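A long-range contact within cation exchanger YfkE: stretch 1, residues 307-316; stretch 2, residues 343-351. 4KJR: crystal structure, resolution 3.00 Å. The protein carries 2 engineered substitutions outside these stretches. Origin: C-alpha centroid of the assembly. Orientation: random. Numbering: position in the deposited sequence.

Stretch 1, residues 307-316: LPELVAMVSA
Stretch 2 (343-351) IMAIGFFLL

Antiparallel helices can pack by letting large side chains from one fill the low ground left by small residues on the other, and this contact in YfkE is a compact example. Residues 307-316 form one helix, with phi/psi near -62/-42, and residues 343-350 belong to another. Their axes run at 176° and approach to 11.3 Å, a wide spacing that side chains must bridge. In register, the CA atoms of Pro-308 and Phe-348 lie 7.9 Å apart, those of Ala-312 and Met-344 7.1 Å.

Ala-312 is the hollow. Its short side chain points toward the second helix and leaves room for selenomethionine Met-344 (chi1 m, chi2 t, chi3 -135°), whose SE lies 3.6 Å from Ala-312 CB. The tip runs on, and Met-344 CE lies 4.2 Å from Ser-315 CB.

One turn along, Phe-348 (chi1 -87°, chi2 -68°) leaves its backbone sideways, yet its ring end reaches the first helix. Phe-348 CZ comes within 3.5 Å of Pro-308 O and 3.7 Å of Glu-309 CA, and Phe-348 CE2 lies 4.0 Å from Ala-312 CB; Glu-309 CA and Ala-312 CB both meet the ring edge. Leu-351 (m, t) adds a contact beyond Phe-348, its CD1 3.9 Å from Pro-308 CB. No hydrogen bond crosses between the stretches, which together bury 272 Å² through van der Waals contact.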

# COMPACT_ATOMS: atom_id res chain seq x y z
N LEU A 307 1.55 -14.02 -6.46
CA LEU A 307 1.76 -13.05 -5.40
C LEU A 307 3.12 -12.35 -5.55
O LEU A 307 3.18 -11.12 -5.50
CB LEU A 307 1.62 -13.71 -4.03
CG LEU A 307 1.26 -12.82 -2.84
CD1 LEU A 307 0.10 -11.90 -3.17
CD2 LEU A 307 0.93 -13.71 -1.65
N PRO A 308 4.21 -13.12 -5.77
CA PRO A 308 5.51 -12.50 -6.00
C PRO A 308 5.51 -11.49 -7.15
O PRO A 308 6.21 -10.47 -7.07
CB PRO A 308 6.42 -13.68 -6.34
CG PRO A 308 5.50 -14.82 -6.66
CD PRO A 308 4.31 -14.59 -5.79
N GLU A 309 4.74 -11.76 -8.21
CA GLU A 309 4.60 -10.84 -9.33
C GLU A 309 3.86 -9.56 -8.93
O GLU A 309 4.26 -8.45 -9.32
CB GLU A 309 3.84 -11.49 -10.49
CG GLU A 309 4.70 -12.29 -11.46
CD GLU A 309 3.88 -12.99 -12.53
OE1 GLU A 309 2.99 -12.35 -13.12
OE2 GLU A 309 4.12 -14.19 -12.79
N LEU A 310 2.79 -9.71 -8.16
CA LEU A 310 1.93 -8.59 -7.83
C LEU A 310 2.52 -7.69 -6.76
O LEU A 310 2.44 -6.45 -6.85
CB LEU A 310 0.58 -9.09 -7.37
CG LEU A 310 -0.47 -7.99 -7.27
CD1 LEU A 310 -1.22 -7.88 -8.58
CD2 LEU A 310 -1.41 -8.32 -6.12
N VAL A 311 3.13 -8.30 -5.74
CA VAL A 311 3.77 -7.52 -4.68
C VAL A 311 4.90 -6.68 -5.27
O VAL A 311 5.13 -5.56 -4.84
CB VAL A 311 4.25 -8.41 -3.52
CG1 VAL A 311 4.87 -7.55 -2.44
CG2 VAL A 311 3.09 -9.18 -2.92
N ALA A 312 5.56 -7.24 -6.29
CA ALA A 312 6.60 -6.54 -7.03
C ALA A 312 6.09 -5.32 -7.78
O ALA A 312 6.73 -4.27 -7.76
CB ALA A 312 7.26 -7.50 -8.00
N MSE A 313 4.94 -5.47 -8.45
CA MSE A 313 4.34 -4.37 -9.21
C MSE A 313 3.92 -3.20 -8.31
O MSE A 313 4.36 -2.07 -8.52
CB MSE A 313 3.12 -4.88 -9.97
CG MSE A 313 3.46 -5.86 -11.09
SE MSE A 313 1.94 -6.59 -12.00
CE MSE A 313 1.40 -4.99 -12.97
N VAL A 314 3.11 -3.48 -7.28
CA VAL A 314 2.63 -2.42 -6.37
C VAL A 314 3.77 -1.71 -5.66
O VAL A 314 3.68 -0.52 -5.37
CB VAL A 314 1.60 -2.92 -5.33
CG1 VAL A 314 0.45 -3.65 -6.00
CG2 VAL A 314 2.26 -3.79 -4.28
N SER A 315 4.85 -2.43 -5.39
CA SER A 315 6.03 -1.83 -4.78
C SER A 315 6.57 -0.74 -5.69
O SER A 315 6.85 0.37 -5.23
CB SER A 315 7.10 -2.88 -4.54
OG SER A 315 6.51 -4.15 -4.37
N ALA A 316 6.69 -1.06 -6.98
CA ALA A 316 7.22 -0.14 -8.00
C ALA A 316 6.36 1.11 -8.17
O ALA A 316 6.89 2.20 -8.38
CB ALA A 316 7.36 -0.85 -9.33
N ILE A 343 17.27 -6.45 -7.24
CA ILE A 343 16.83 -7.28 -6.12
C ILE A 343 15.64 -8.15 -6.53
O ILE A 343 15.61 -9.34 -6.25
CB ILE A 343 16.47 -6.41 -4.88
CG1 ILE A 343 17.72 -6.07 -4.05
CG2 ILE A 343 15.48 -7.12 -3.97
CD1 ILE A 343 19.04 -6.11 -4.79
N MSE A 344 14.68 -7.55 -7.24
CA MSE A 344 13.50 -8.28 -7.70
C MSE A 344 13.85 -9.30 -8.75
O MSE A 344 13.32 -10.41 -8.73
CB MSE A 344 12.46 -7.30 -8.22
CG MSE A 344 11.81 -6.64 -7.01
SE MSE A 344 10.27 -5.58 -7.62
CE MSE A 344 10.63 -3.96 -6.56
N ALA A 345 14.76 -8.94 -9.66
CA ALA A 345 15.28 -9.87 -10.66
C ALA A 345 15.92 -11.12 -10.05
O ALA A 345 15.66 -12.24 -10.50
CB ALA A 345 16.25 -9.17 -11.59
N ILE A 346 16.76 -10.94 -9.02
CA ILE A 346 17.40 -12.10 -8.40
C ILE A 346 16.40 -12.96 -7.61
O ILE A 346 16.52 -14.18 -7.59
CB ILE A 346 18.67 -11.75 -7.59
CG1 ILE A 346 18.35 -10.86 -6.39
CG2 ILE A 346 19.73 -11.13 -8.50
CD1 ILE A 346 19.47 -10.77 -5.37
N GLY A 347 15.41 -12.31 -7.01
CA GLY A 347 14.30 -13.02 -6.39
C GLY A 347 13.52 -13.84 -7.40
O GLY A 347 13.23 -15.01 -7.17
N PHE A 348 13.19 -13.22 -8.53
CA PHE A 348 12.45 -13.90 -9.59
C PHE A 348 13.23 -15.06 -10.20
O PHE A 348 12.63 -16.00 -10.71
CB PHE A 348 12.02 -12.91 -10.68
CG PHE A 348 10.70 -12.25 -10.41
CD1 PHE A 348 9.52 -12.99 -10.42
CD2 PHE A 348 10.63 -10.90 -10.13
CE1 PHE A 348 8.30 -12.39 -10.15
CE2 PHE A 348 9.42 -10.29 -9.87
CZ PHE A 348 8.25 -11.03 -9.87
N PHE A 349 14.56 -14.98 -10.15
CA PHE A 349 15.42 -16.05 -10.66
C PHE A 349 15.45 -17.23 -9.71
O PHE A 349 15.40 -18.39 -10.13
CB PHE A 349 16.83 -15.51 -10.92
CG PHE A 349 17.89 -16.58 -11.00
CD1 PHE A 349 17.90 -17.50 -12.04
CD2 PHE A 349 18.90 -16.65 -10.04
CE1 PHE A 349 18.87 -18.48 -12.12
CE2 PHE A 349 19.88 -17.63 -10.11
CZ PHE A 349 19.87 -18.54 -11.15
N LEU A 350 15.50 -16.92 -8.41
CA LEU A 350 15.53 -17.93 -7.36
C LEU A 350 14.27 -18.80 -7.33
O LEU A 350 14.34 -19.98 -7.02
CB LEU A 350 15.83 -17.29 -6.01
CG LEU A 350 17.30 -17.29 -5.54
CD1 LEU A 350 18.29 -17.23 -6.69
CD2 LEU A 350 17.58 -16.19 -4.53
N LEU A 351 13.12 -18.22 -7.66
CA LEU A 351 11.89 -18.99 -7.82
C LEU A 351 11.98 -20.00 -8.96
O LEU A 351 11.23 -20.97 -9.00
CB LEU A 351 10.68 -18.08 -8.03
CG LEU A 351 10.09 -17.43 -6.78
CD1 LEU A 351 9.10 -16.34 -7.18
CD2 LEU A 351 9.41 -18.47 -5.92